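Local coordinates for protein HepC.19480.a.B1 (PDB 6MTZ) that is of unknown function but probably belongs to the DHH family of phosphoesterases, combining a parallel-sheet DHH domain with a second, DHHA1-like domain, at residues D20-Q25 and D195-L200; S28-K33 and T145-P150; A125-Y130 and M154-D159. All coordinates share one frame; numbering follows the deposited sequence.

Interaction 1: residues D20-Q25 and D195-L200; sequences DGYACQ and DYKLKL
Tyr22 is the meeting point of two nearly perpendicular helices, whose axes run 85° apart and come within 10.0 Å. The tight part lies round its ring. Lys197 lays the apolar middle of its chain over one face: CD of Lys197 stands 3.5 Å above the plane, offset toward the rim beside CE2, and 3.8 Å from the ring centroid of Tyr22, a CH-pi contact. A long lysine suits this place, because its methylenes cover the aromatic surface while its ammonium group lies beyond the ring; the bend at the last torsion (chi4 -60°) carries NZ aside to Ser181 OG and the carbonyl of Ile178. Leu198 fits beside Tyr22 at the root of the ring. Its CD2 presses to 3.4 Å from the backbone O of Tyr22 and lies 4.1 Å from the CB of that residue, a branched apolar end filling the angle between side chain and main chain.

The packing is looser one turn further along helix 19-29, where the other methyl, CD1 of Leu198, is 4.3 Å from the backbone C of Gln25 and 4.5 Å from its CB. There the glutamine turns its amide to other work, giving NE2 to the carbonyl of His13 and taking Asn39 ND2 on OE1, so that it ties helix to sheet. Asp195, on a flank of helix 190-203, is exposed, as suits a carboxylate, and Lys199 turns away from the contact, only partly exposed.

This near-orthogonal helix packing joins helix 19-29, which follows strand 10-15 of the parallel sheet in the probable DHH domain, to helix 190-203 of the helical region leading to the second domain.

Interaction 2: residues S28-K33 and T145-P150; sequences SKQFFK and TTWLEP
Gln30 and Leu148 lie alongside each other, pointing opposite ways, the apolar root of the glutamine against one methyl of the leucine. CD2 of Leu148 is 3.9 Å from CG of Gln30 and 4.0 Å from its CB, ordinary van der Waals packing. The leucine reaches across because its CG stands anti to the backbone nitrogen (chi1 180°). Beyond CG the glutamine chain bends, bringing the amide to the six-membered ring of Trp147: NE2 of Gln30 lies 4.0 Å from CH2 of Trp147, with amide and indole planes 72° apart. The approach is oblique and is a contact of surfaces, not a bond.

The next shell explains why these groups stay put. OE1 of Gln30 is hydrogen-bonded to Asn144 ND2, just ahead of helix 145-159, and the backbone of Gln30 pairs with Leu140. A glutamine therefore suits the place twice, offering methylenes to the leucine and a polar end to the chain entering the helix. The first torsion of Trp147 (chi1 62°) tucks CG over the backbone, flanked by both N and C, and turns the indole toward Leu26 of helix 19-29; Leu148 CB lies 4.2 Å above one face of it, and Glu202 and Lys205 also touch this large side chain. Leu148 in turn packs on Leu26, Val27 and Ile139, while the buried ring of Phe31 sits on Leu133 and Ile139.

The contact belongs to the alpha/beta architecture of the probable DHH domain: the chain around the end of helix 19-29, on its way to edge strand 35-39, rests against the first turns of helix 145-159.

Interaction 3: residues A125-Y130 and M154-D159; sequences ATKIVY and MVNSVD
Val155 and Asn156 touch Thr126 and Lys127 where helix 145-159 packs on the start of helix 125-136, a neighbouring helix pair in what is probably a DHH domain; Val152 also touches both partners. Just before Val155, Met154 turns its long, flexible side chain to the other flank and packs on Leu170 and Cys174 of helix 168-180.

Val155 then faces Thr126, their side chains crossing at about a right angle. The touching branch is CG1 of Val155, 3.9 Å from OG1 and 4.0 Å from CB of Thr126. Two compact beta-branched residues suit this spot, where the helices come close and Thr126 is also covered by Ala23 and Cys24 of helix 19-29.

Asn156 carries the other half of the contact. With chi1 at -165° its side chain extends away from its own N and brings the amide to Lys127; CD of Lys127 lies 3.7 Å from CG of Asn156 and 3.8 Å from its OD1. The lysine chain passes the amide in extended form and ends in a salt bridge from NZ to Glu153, one turn before Asn156 on helix 145-159, so its methylenes cover Asn156 while its charge is paired. The buried amide oxygen is satisfied by the backbone NH of Cys124, joining helix 145-159 to the residue ahead of helix 125-136.

Ser157 points elsewhere, its hydroxyl within hydrogen-bonding reach of the carbonyls of Glu153 and Tyr166, which can share its one proton, and Val158 packs on Lys172 and Met175. Asp159, last in the helix, lies near Asp20 and His103, a gathering of acidic and histidine side chains consistent with the metal site of DHH phosphoesterases. The N of Asp159 donates to the O of Val155 at 3.0 Å, closing the last helical turn.

In the fold
The three contacts form a compact cluster, with centres 12 to 13 Å apart. Interactions 1 and 2 share helix 19-29, and interactions 2 and 3 share helix 145-159. Along the chain the segments of interactions 2 and 3 alternate, and both contacts are nested within the long loop closed by interaction 1. Direct links join them: Asp20 accepts the backbone N-H groups of Ala125 and Thr126, Tyr130 OH is bonded to Glu149, and Leu198 packs on Lys29. Helices 19-29, 125-136 and 145-159 are thus packed together beside the probable active site, and helix 190-203 extends the packing toward the second domain.

Interaction 1: residues D20-Q25 and D195-L200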
ATOM      1  N   ASP A  20     -10.256   0.941   7.899  1.00 25.70           N
ATOM      2  CA  ASP A  20     -11.400   1.359   7.088  1.00 23.41           C
ATOM      3  C   ASP A  20     -11.009   1.415   5.615  1.00 18.29           C
ATOM      4  O   ASP A  20     -11.722   0.899   4.744  1.00 21.08           O
ATOM      5  CB  ASP A  20     -11.918   2.726   7.579  1.00 25.63           C
ATOM      6  CG  ASP A  20     -13.342   3.058   7.082  1.00 32.62           C
ATOM      7  OD1 ASP A  20     -14.016   2.190   6.500  1.00 28.27           O
ATOM      8  OD2 ASP A  20     -13.795   4.212   7.287  1.00 35.03           O
ATOM      9  N   GLY A  21      -9.840   1.999   5.324  1.00 23.43           N
ATOM     10  CA  GLY A  21      -9.420   2.138   3.939  1.00 17.39           C
ATOM     11  C   GLY A  21      -9.238   0.812   3.221  1.00 33.03           C
ATOM     12  O   GLY A  21      -9.635   0.669   2.061  1.00 19.89           O
ATOM     13  N   TYR A  22      -8.605  -0.171   3.881  1.00 28.66           N
ATOM     14  CA  TYR A  22      -8.394  -1.446   3.202  1.00 21.11           C
ATOM     15  C   TYR A  22      -9.643  -2.326   3.213  1.00 15.15           C
ATOM     16  O   TYR A  22      -9.862  -3.083   2.268  1.00 25.10           O
ATOM     17  CB  TYR A  22      -7.209  -2.211   3.816  1.00 18.36           C
ATOM     18  CG  TYR A  22      -5.871  -1.789   3.263  1.00 20.34           C
ATOM     19  CD1 TYR A  22      -5.495  -2.129   1.971  1.00 23.97           C
ATOM     20  CD2 TYR A  22      -4.982  -1.045   4.024  1.00 24.11           C
ATOM     21  CE1 TYR A  22      -4.279  -1.738   1.457  1.00 20.82           C
ATOM     22  CE2 TYR A  22      -3.755  -0.647   3.513  1.00 27.02           C
ATOM     23  CZ  TYR A  22      -3.411  -0.994   2.234  1.00 35.48           C
ATOM     24  OH  TYR A  22      -2.187  -0.607   1.730  1.00 35.44           O
ATOM     25  N   ALA A  23     -10.454  -2.262   4.268  1.00 21.07           N
ATOM     26  CA  ALA A  23     -11.715  -3.005   4.280  1.00 20.50           C
ATOM     27  C   ALA A  23     -12.640  -2.601   3.124  1.00 31.63           C
ATOM     28  O   ALA A  23     -13.401  -3.436   2.612  1.00 25.19           O
ATOM     29  CB  ALA A  23     -12.407  -2.797   5.628  1.00 14.67           C
ATOM     30  N   CYS A  24     -12.607  -1.329   2.707  1.00 31.02           N
ATOM     31  CA  CYS A  24     -13.362  -0.933   1.517  1.00 22.16           C
ATOM     32  C   CYS A  24     -13.006  -1.825   0.340  1.00 19.00           C
ATOM     33  O   CYS A  24     -13.869  -2.192  -0.458  1.00 23.29           O
ATOM     34  CB  CYS A  24     -13.082   0.535   1.168  1.00 18.48           C
ATOM     35  SG  CYS A  24     -13.792   1.696   2.349  1.00 26.68           S
ATOM     36  N   GLN A  25     -11.731  -2.178   0.215  1.00 17.02           N
ATOM     37  CA  GLN A  25     -11.270  -2.940  -0.935  1.00 19.94           C
ATOM     38  C   GLN A  25     -11.481  -4.437  -0.773  1.00 29.52           C
ATOM     39  O   GLN A  25     -11.653  -5.137  -1.777  1.00 27.58           O
ATOM     40  CB  GLN A  25      -9.799  -2.630  -1.184  1.00 22.88           C
ATOM     41  CG  GLN A  25      -9.615  -1.193  -1.635  1.00 27.85           C
ATOM     42  CD  GLN A  25      -8.171  -0.777  -1.710  1.00 32.22           C
ATOM     43  OE1 GLN A  25      -7.346  -1.178  -0.884  1.00 27.23           O
ATOM     44  NE2 GLN A  25      -7.854   0.046  -2.698  1.00 24.18           N
ATOM     45  N   ASP A 195      -2.540  -7.520  -0.803  1.00 22.31           N
ATOM     46  CA  ASP A 195      -3.002  -8.902  -0.706  1.00 19.90           C
ATOM     47  C   ASP A 195      -2.780  -9.462   0.690  1.00 24.04           C
ATOM     48  O   ASP A 195      -3.641 -10.163   1.241  1.00 23.93           O
ATOM     49  CB  ASP A 195      -2.267  -9.770  -1.730  1.00 28.70           C
ATOM     50  CG  ASP A 195      -2.670  -9.468  -3.160  1.00 34.95           C
ATOM     51  OD1 ASP A 195      -3.591  -8.651  -3.378  1.00 37.43           O
ATOM     52  OD2 ASP A 195      -2.062 -10.053  -4.073  1.00 36.97           O
ATOM     53  N   TYR A 196      -1.614  -9.177   1.266  1.00 24.14           N
ATOM     54  CA  TYR A 196      -1.277  -9.633   2.610  1.00 26.21           C
ATOM     55  C   TYR A 196      -2.268  -9.101   3.650  1.00 22.00           C
ATOM     56  O   TYR A 196      -2.844  -9.873   4.425  1.00 26.60           O
ATOM     57  CB  TYR A 196       0.150  -9.180   2.903  1.00 18.71           C
ATOM     58  CG  TYR A 196       0.711  -9.397   4.283  1.00 24.80           C
ATOM     59  CD1 TYR A 196       0.636 -10.630   4.929  1.00 20.38           C
ATOM     60  CD2 TYR A 196       1.407  -8.375   4.898  1.00 24.48           C
ATOM     61  CE1 TYR A 196       1.208 -10.798   6.194  1.00 24.53           C
ATOM     62  CE2 TYR A 196       1.968  -8.524   6.128  1.00 26.38           C
ATOM     63  CZ  TYR A 196       1.870  -9.724   6.783  1.00 20.61           C
ATOM     64  OH  TYR A 196       2.478  -9.802   8.023  1.00 19.88           O
ATOM     65  N   LYS A 197      -2.450  -7.778   3.702  1.00 23.12           N
ATOM     66  CA  LYS A 197      -3.388  -7.198   4.657  1.00 21.30           C
ATOM     67  C   LYS A 197      -4.785  -7.738   4.425  1.00 28.08           C
ATOM     68  O   LYS A 197      -5.479  -8.097   5.381  1.00 24.48           O
ATOM     69  CB  LYS A 197      -3.401  -5.661   4.569  1.00 15.43           C
ATOM     70  CG  LYS A 197      -2.083  -4.981   4.959  1.00 21.36           C
ATOM     71  CD  LYS A 197      -2.165  -3.471   4.820  1.00 25.74           C
ATOM     72  CE  LYS A 197      -0.879  -2.753   5.189  1.00 28.32           C
ATOM     73  NZ  LYS A 197      -0.447  -2.983   6.570  1.00 30.70           N
ATOM     74  N   LEU A 198      -5.204  -7.843   3.157  1.00 21.27           N
ATOM     75  CA  LEU A 198      -6.564  -8.298   2.885  1.00 18.67           C
ATOM     76  C   LEU A 198      -6.736  -9.761   3.252  1.00 25.27           C
ATOM     77  O   LEU A 198      -7.811 -10.166   3.716  1.00 22.75           O
ATOM     78  CB  LEU A 198      -6.931  -8.078   1.418  1.00 18.55           C
ATOM     79  CG  LEU A 198      -7.068  -6.607   1.020  1.00 28.84           C
ATOM     80  CD1 LEU A 198      -7.749  -6.532  -0.323  1.00 23.43           C
ATOM     81  CD2 LEU A 198      -7.837  -5.835   2.071  1.00 23.86           C
ATOM     82  N   LYS A 199      -5.699 -10.575   3.039  1.00 25.10           N
ATOM     83  CA  LYS A 199      -5.756 -11.956   3.509  1.00 24.21           C
ATOM     84  C   LYS A 199      -5.945 -11.994   5.021  1.00 25.60           C
ATOM     85  O   LYS A 199      -6.814 -12.705   5.532  1.00 28.57           O
ATOM     86  CB  LYS A 199      -4.488 -12.719   3.117  1.00 27.82           C
ATOM     87  N   LEU A 200      -5.135 -11.224   5.753  1.00 21.60           N
ATOM     88  CA  LEU A 200      -5.238 -11.211   7.214  1.00 23.15           C
ATOM     89  C   LEU A 200      -6.619 -10.760   7.675  1.00 25.86           C
ATOM     90  O   LEU A 200      -7.178 -11.313   8.632  1.00 23.71           O
ATOM     91  CB  LEU A 200      -4.168 -10.284   7.818  1.00 19.99           C
ATOM     92  CG  LEU A 200      -2.705 -10.702   7.612  1.00 24.54           C
ATOM     93  CD1 LEU A 200      -1.768  -9.584   7.997  1.00 24.86           C
ATOM     94  CD2 LEU A 200      -2.397 -11.946   8.443  1.00 22.23           C
TER

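Interaction 2: residues S28-K33 and T145-P150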
ATOM      1  N   SER A  28     -15.063  -4.371  -2.006  1.00 26.79           N
ATOM      2  CA  SER A  28     -15.234  -4.201  -3.447  1.00 27.38           C
ATOM      3  C   SER A  28     -14.763  -5.422  -4.213  1.00 29.13           C
ATOM      4  O   SER A  28     -15.330  -5.737  -5.263  1.00 22.49           O
ATOM      5  CB  SER A  28     -14.504  -2.959  -3.956  1.00 26.44           C
ATOM      6  OG  SER A  28     -13.102  -3.094  -3.852  1.00 24.02           O
ATOM      7  N   LYS A  29     -13.721  -6.114  -3.722  1.00 23.50           N
ATOM      8  CA  LYS A  29     -13.285  -7.337  -4.411  1.00 26.72           C
ATOM      9  C   LYS A  29     -14.320  -8.454  -4.311  1.00 28.79           C
ATOM     10  O   LYS A  29     -14.260  -9.416  -5.085  1.00 32.24           O
ATOM     11  CB  LYS A  29     -11.944  -7.832  -3.858  1.00 27.53           C
ATOM     12  CG  LYS A  29     -10.742  -7.061  -4.390  1.00 33.75           C
ATOM     13  CD  LYS A  29      -9.591  -7.063  -3.410  1.00 34.56           C
ATOM     14  CE  LYS A  29      -8.575  -8.097  -3.792  1.00 42.87           C
ATOM     15  NZ  LYS A  29      -7.888  -7.674  -5.019  1.00 64.61           N
ATOM     16  N   GLN A  30     -15.272  -8.353  -3.384  1.00 28.36           N
ATOM     17  CA  GLN A  30     -16.338  -9.342  -3.347  1.00 27.91           C
ATOM     18  C   GLN A  30     -17.358  -9.132  -4.458  1.00 34.77           C
ATOM     19  O   GLN A  30     -18.158 -10.035  -4.718  1.00 32.85           O
ATOM     20  CB  GLN A  30     -17.011  -9.327  -1.972  1.00 25.40           C
ATOM     21  CG  GLN A  30     -16.049  -9.773  -0.842  1.00 21.91           C
ATOM     22  CD  GLN A  30     -15.819 -11.283  -0.822  1.00 33.61           C
ATOM     23  OE1 GLN A  30     -16.763 -12.066  -0.963  1.00 27.23           O
ATOM     24  NE2 GLN A  30     -14.559 -11.697  -0.660  1.00 29.47           N
ATOM     25  N   PHE A  31     -17.322  -7.991  -5.152  1.00 35.67           N
ATOM     26  CA  PHE A  31     -18.325  -7.694  -6.166  1.00 43.72           C
ATOM     27  C   PHE A  31     -17.792  -7.667  -7.585  1.00 46.82           C
ATOM     28  O   PHE A  31     -18.544  -7.976  -8.508  1.00 53.39           O
ATOM     29  CB  PHE A  31     -19.015  -6.354  -5.870  1.00 29.34           C
ATOM     30  CG  PHE A  31     -19.924  -6.406  -4.672  1.00 25.83           C
ATOM     31  CD1 PHE A  31     -19.416  -6.219  -3.394  1.00 25.79           C
ATOM     32  CD2 PHE A  31     -21.273  -6.684  -4.818  1.00 22.11           C
ATOM     33  CE1 PHE A  31     -20.249  -6.294  -2.271  1.00 24.73           C
ATOM     34  CE2 PHE A  31     -22.105  -6.769  -3.716  1.00 23.74           C
ATOM     35  CZ  PHE A  31     -21.600  -6.571  -2.434  1.00 20.62           C
ATOM     36  N   PHE A  32     -16.523  -7.331  -7.796  1.00 37.18           N
ATOM     37  CA  PHE A  32     -16.038  -7.016  -9.134  1.00 36.98           C
ATOM     38  C   PHE A  32     -14.978  -8.013  -9.561  1.00 33.82           C
ATOM     39  O   PHE A  32     -13.929  -8.121  -8.919  1.00 36.38           O
ATOM     40  CB  PHE A  32     -15.501  -5.589  -9.182  1.00 34.18           C
ATOM     41  CG  PHE A  32     -16.565  -4.562  -8.982  1.00 31.01           C
ATOM     42  CD1 PHE A  32     -17.719  -4.594  -9.746  1.00 35.90           C
ATOM     43  CD2 PHE A  32     -16.420  -3.573  -8.035  1.00 35.94           C
ATOM     44  CE1 PHE A  32     -18.708  -3.659  -9.564  1.00 41.53           C
ATOM     45  CE2 PHE A  32     -17.401  -2.627  -7.852  1.00 41.19           C
ATOM     46  CZ  PHE A  32     -18.547  -2.675  -8.614  1.00 38.48           C
ATOM     47  N   LYS A  33     -15.265  -8.731 -10.652  1.00 35.53           N
ATOM     48  CA  LYS A  33     -14.310  -9.661 -11.235  1.00 43.92           C
ATOM     49  C   LYS A  33     -13.122  -8.936 -11.858  1.00 54.89           C
ATOM     50  O   LYS A  33     -12.000  -9.453 -11.825  1.00 49.27           O
ATOM     51  CB  LYS A  33     -15.005 -10.531 -12.282  1.00 29.73           C
ATOM     52  N   THR A 145     -21.923 -13.549   2.289  1.00 27.53           N
ATOM     53  CA  THR A 145     -22.617 -12.473   2.984  1.00 29.22           C
ATOM     54  C   THR A 145     -22.704 -12.730   4.485  1.00 22.48           C
ATOM     55  O   THR A 145     -22.656 -11.786   5.282  1.00 29.21           O
ATOM     56  CB  THR A 145     -24.010 -12.289   2.381  1.00 29.81           C
ATOM     57  OG1 THR A 145     -23.884 -11.979   0.982  1.00 22.65           O
ATOM     58  CG2 THR A 145     -24.740 -11.142   3.079  1.00 29.07           C
ATOM     59  N   THR A 146     -22.793 -13.993   4.896  1.00 27.89           N
ATOM     60  CA  THR A 146     -22.994 -14.262   6.314  1.00 21.21           C
ATOM     61  C   THR A 146     -21.771 -13.899   7.154  1.00 24.35           C
ATOM     62  O   THR A 146     -21.914 -13.666   8.358  1.00 29.42           O
ATOM     63  CB  THR A 146     -23.385 -15.729   6.515  1.00 42.73           C
ATOM     64  OG1 THR A 146     -22.388 -16.570   5.944  1.00 43.95           O
ATOM     65  CG2 THR A 146     -24.699 -16.016   5.821  1.00 50.06           C
ATOM     66  N   TRP A 147     -20.571 -13.843   6.563  1.00 26.02           N
ATOM     67  CA  TRP A 147     -19.450 -13.259   7.292  1.00 26.02           C
ATOM     68  C   TRP A 147     -19.117 -11.846   6.839  1.00 23.14           C
ATOM     69  O   TRP A 147     -18.584 -11.065   7.639  1.00 26.07           O
ATOM     70  CB  TRP A 147     -18.193 -14.141   7.199  1.00 27.87           C
ATOM     71  CG  TRP A 147     -17.619 -14.362   5.822  1.00 29.81           C
ATOM     72  CD1 TRP A 147     -17.817 -15.457   5.021  1.00 30.66           C
ATOM     73  CD2 TRP A 147     -16.734 -13.496   5.101  1.00 23.62           C
ATOM     74  NE1 TRP A 147     -17.128 -15.309   3.841  1.00 27.37           N
ATOM     75  CE2 TRP A 147     -16.446 -14.121   3.870  1.00 23.09           C
ATOM     76  CE3 TRP A 147     -16.163 -12.249   5.370  1.00 30.20           C
ATOM     77  CZ2 TRP A 147     -15.609 -13.552   2.925  1.00 19.68           C
ATOM     78  CZ3 TRP A 147     -15.328 -11.676   4.418  1.00 27.22           C
ATOM     79  CH2 TRP A 147     -15.069 -12.326   3.210  1.00 27.92           C
ATOM     80  N   LEU A 148     -19.454 -11.480   5.602  1.00 23.72           N
ATOM     81  CA  LEU A 148     -19.056 -10.170   5.102  1.00 26.65           C
ATOM     82  C   LEU A 148     -19.803  -9.044   5.819  1.00 25.78           C
ATOM     83  O   LEU A 148     -19.192  -8.037   6.210  1.00 20.35           O
ATOM     84  CB  LEU A 148     -19.265 -10.105   3.586  1.00 21.34           C
ATOM     85  CG  LEU A 148     -18.874  -8.760   2.964  1.00 22.04           C
ATOM     86  CD1 LEU A 148     -17.425  -8.401   3.300  1.00 22.66           C
ATOM     87  CD2 LEU A 148     -19.069  -8.797   1.470  1.00 28.22           C
ATOM     88  N   GLU A 149     -21.121  -9.203   6.033  1.00 27.26           N
ATOM     89  CA  GLU A 149     -21.856  -8.130   6.702  1.00 22.31           C
ATOM     90  C   GLU A 149     -21.424  -7.975   8.160  1.00 24.31           C
ATOM     91  O   GLU A 149     -21.272  -6.838   8.621  1.00 30.16           O
ATOM     92  CB  GLU A 149     -23.372  -8.338   6.587  1.00 20.75           C
ATOM     93  CG  GLU A 149     -23.867  -8.073   5.167  1.00 34.65           C
ATOM     94  CD  GLU A 149     -25.373  -8.187   5.014  1.00 39.59           C
ATOM     95  OE1 GLU A 149     -26.064  -8.470   6.014  1.00 46.99           O
ATOM     96  OE2 GLU A 149     -25.867  -7.995   3.883  1.00 34.07           O
ATOM     97  N   PRO A 150     -21.201  -9.057   8.916  1.00 24.23           N
ATOM     98  CA  PRO A 150     -20.614  -8.873  10.255  1.00 26.51           C
ATOM     99  C   PRO A 150     -19.256  -8.185  10.227  1.00 25.84           C
ATOM    100  O   PRO A 150     -18.971  -7.331  11.079  1.00 26.68           O
ATOM    101  CB  PRO A 150     -20.514 -10.310  10.778  1.00 26.34           C
ATOM    102  CG  PRO A 150     -21.683 -10.974  10.143  1.00 33.61           C
ATOM    103  CD  PRO A 150     -21.660 -10.442   8.733  1.00 28.53           C
TER

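Interaction 3: residues A125-Y130 and M154-D159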
ATOM      1  N   ALA A 125     -16.360   4.373   6.073  1.00 22.42           N
ATOM      2  CA  ALA A 125     -16.330   4.267   4.619  1.00 28.68           C
ATOM      3  C   ALA A 125     -16.649   2.852   4.160  1.00 35.54           C
ATOM      4  O   ALA A 125     -17.346   2.668   3.157  1.00 27.93           O
ATOM      5  CB  ALA A 125     -14.971   4.716   4.088  1.00 22.07           C
ATOM      6  N   THR A 126     -16.161   1.835   4.888  1.00 25.52           N
ATOM      7  CA  THR A 126     -16.429   0.458   4.484  1.00 26.05           C
ATOM      8  C   THR A 126     -17.928   0.166   4.423  1.00 27.82           C
ATOM      9  O   THR A 126     -18.400  -0.481   3.484  1.00 22.38           O
ATOM     10  CB  THR A 126     -15.723  -0.512   5.429  1.00 24.16           C
ATOM     11  OG1 THR A 126     -14.314  -0.396   5.231  1.00 27.22           O
ATOM     12  CG2 THR A 126     -16.113  -1.949   5.107  1.00 22.95           C
ATOM     13  N   LYS A 127     -18.698   0.658   5.398  1.00 26.49           N
ATOM     14  CA  LYS A 127     -20.129   0.384   5.387  1.00 26.86           C
ATOM     15  C   LYS A 127     -20.820   1.134   4.256  1.00 30.98           C
ATOM     16  O   LYS A 127     -21.702   0.581   3.589  1.00 30.51           O
ATOM     17  CB  LYS A 127     -20.748   0.742   6.738  1.00 25.82           C
ATOM     18  CG  LYS A 127     -22.229   0.345   6.861  1.00 26.07           C
ATOM     19  CD  LYS A 127     -22.647   0.246   8.337  1.00 25.81           C
ATOM     20  CE  LYS A 127     -24.083  -0.298   8.485  1.00 32.05           C
ATOM     21  NZ  LYS A 127     -24.606  -0.109   9.875  1.00 31.60           N
ATOM     22  N   ILE A 128     -20.419   2.385   4.012  1.00 23.61           N
ATOM     23  CA  ILE A 128     -20.933   3.127   2.862  1.00 22.35           C
ATOM     24  C   ILE A 128     -20.652   2.369   1.562  1.00 29.73           C
ATOM     25  O   ILE A 128     -21.547   2.185   0.732  1.00 24.09           O
ATOM     26  CB  ILE A 128     -20.339   4.549   2.819  1.00 27.75           C
ATOM     27  CG1 ILE A 128     -20.670   5.332   4.090  1.00 30.18           C
ATOM     28  CG2 ILE A 128     -20.849   5.294   1.591  1.00 22.32           C
ATOM     29  CD1 ILE A 128     -19.933   6.651   4.179  1.00 23.99           C
ATOM     30  N   VAL A 129     -19.404   1.922   1.363  1.00 24.47           N
ATOM     31  CA  VAL A 129     -19.073   1.141   0.169  1.00 21.24           C
ATOM     32  C   VAL A 129     -19.974  -0.081   0.068  1.00 25.95           C
ATOM     33  O   VAL A 129     -20.541  -0.372  -0.992  1.00 30.81           O
ATOM     34  CB  VAL A 129     -17.592   0.721   0.172  1.00 28.12           C
ATOM     35  CG1 VAL A 129     -17.324  -0.263  -0.987  1.00 18.96           C
ATOM     36  CG2 VAL A 129     -16.690   1.943   0.068  1.00 25.24           C
ATOM     37  N   TYR A 130     -20.102  -0.829   1.167  1.00 30.17           N
ATOM     38  CA  TYR A 130     -20.856  -2.075   1.111  1.00 20.28           C
ATOM     39  C   TYR A 130     -22.296  -1.821   0.683  1.00 21.92           C
ATOM     40  O   TYR A 130     -22.828  -2.499  -0.207  1.00 24.20           O
ATOM     41  CB  TYR A 130     -20.826  -2.808   2.456  1.00 21.20           C
ATOM     42  CG  TYR A 130     -21.685  -4.057   2.389  1.00 21.66           C
ATOM     43  CD1 TYR A 130     -21.289  -5.138   1.626  1.00 19.34           C
ATOM     44  CD2 TYR A 130     -22.936  -4.111   3.018  1.00 27.91           C
ATOM     45  CE1 TYR A 130     -22.091  -6.288   1.524  1.00 28.79           C
ATOM     46  CE2 TYR A 130     -23.752  -5.250   2.923  1.00 26.07           C
ATOM     47  CZ  TYR A 130     -23.328  -6.328   2.167  1.00 29.71           C
ATOM     48  OH  TYR A 130     -24.114  -7.457   2.053  1.00 29.07           O
ATOM     49  N   MET A 154     -18.432  -4.704  12.081  1.00 28.87           N
ATOM     50  CA  MET A 154     -17.316  -4.623  13.022  1.00 23.87           C
ATOM     51  C   MET A 154     -16.434  -3.419  12.717  1.00 27.57           C
ATOM     52  O   MET A 154     -16.128  -2.614  13.605  1.00 23.89           O
ATOM     53  CB  MET A 154     -16.487  -5.913  12.963  1.00 18.60           C
ATOM     54  CG  MET A 154     -15.083  -5.766  13.616  1.00 18.52           C
ATOM     55  SD  MET A 154     -13.859  -6.987  13.071  1.00 29.96           S
ATOM     56  CE  MET A 154     -13.262  -6.261  11.541  1.00 20.34           C
ATOM     57  N   VAL A 155     -16.019  -3.279  11.458  1.00 20.35           N
ATOM     58  CA  VAL A 155     -15.269  -2.096  11.062  1.00 27.23           C
ATOM     59  C   VAL A 155     -16.047  -0.837  11.407  1.00 21.37           C
ATOM     60  O   VAL A 155     -15.477   0.142  11.909  1.00 21.86           O
ATOM     61  CB  VAL A 155     -14.917  -2.147   9.563  1.00 29.31           C
ATOM     62  CG1 VAL A 155     -14.308  -0.818   9.116  1.00 34.13           C
ATOM     63  CG2 VAL A 155     -13.948  -3.284   9.284  1.00 22.43           C
ATOM     64  N   ASN A 156     -17.360  -0.840  11.172  1.00 24.82           N
ATOM     65  CA  ASN A 156     -18.139   0.365  11.466  1.00 18.88           C
ATOM     66  C   ASN A 156     -18.069   0.702  12.951  1.00 33.66           C
ATOM     67  O   ASN A 156     -17.819   1.856  13.324  1.00 29.35           O
ATOM     68  CB  ASN A 156     -19.594   0.205  11.020  1.00 21.76           C
ATOM     69  CG  ASN A 156     -20.338   1.549  10.982  1.00 29.30           C
ATOM     70  OD1 ASN A 156     -20.091   2.386  10.109  1.00 29.40           O
ATOM     71  ND2 ASN A 156     -21.211   1.770  11.950  1.00 25.62           N
ATOM     72  N   SER A 157     -18.237  -0.307  13.818  1.00 27.82           N
ATOM     73  CA  SER A 157     -18.298  -0.041  15.251  1.00 33.22           C
ATOM     74  C   SER A 157     -17.002   0.578  15.766  1.00 36.52           C
ATOM     75  O   SER A 157     -17.032   1.498  16.590  1.00 31.21           O
ATOM     76  CB  SER A 157     -18.610  -1.328  16.023  1.00 28.38           C
ATOM     77  OG  SER A 157     -19.888  -1.837  15.702  1.00 31.74           O
ATOM     78  N   VAL A 158     -15.855   0.083  15.311  1.00 26.34           N
ATOM     79  CA  VAL A 158     -14.616   0.623  15.867  1.00 30.92           C
ATOM     80  C   VAL A 158     -14.283   1.961  15.220  1.00 38.10           C
ATOM     81  O   VAL A 158     -13.730   2.855  15.876  1.00 34.71           O
ATOM     82  CB  VAL A 158     -13.454  -0.388  15.747  1.00 27.14           C
ATOM     83  CG1 VAL A 158     -13.105  -0.679  14.300  1.00 23.99           C
ATOM     84  CG2 VAL A 158     -12.220   0.116  16.480  1.00 28.31           C
ATOM     85  N   ASP A 159     -14.647   2.140  13.953  1.00 37.82           N
ATOM     86  CA  ASP A 159     -14.335   3.390  13.273  1.00 40.33           C
ATOM     87  C   ASP A 159     -15.096   4.563  13.878  1.00 44.79           C
ATOM     88  O   ASP A 159     -14.546   5.663  14.005  1.00 42.49           O
ATOM     89  CB  ASP A 159     -14.627   3.262  11.780  1.00 42.50           C
ATOM     90  CG  ASP A 159     -14.205   4.492  10.996  1.00 46.88           C
ATOM     91  OD1 ASP A 159     -15.044   5.404  10.821  1.00 43.73           O
ATOM     92  OD2 ASP A 159     -13.027   4.549  10.573  1.00 48.56           O
TER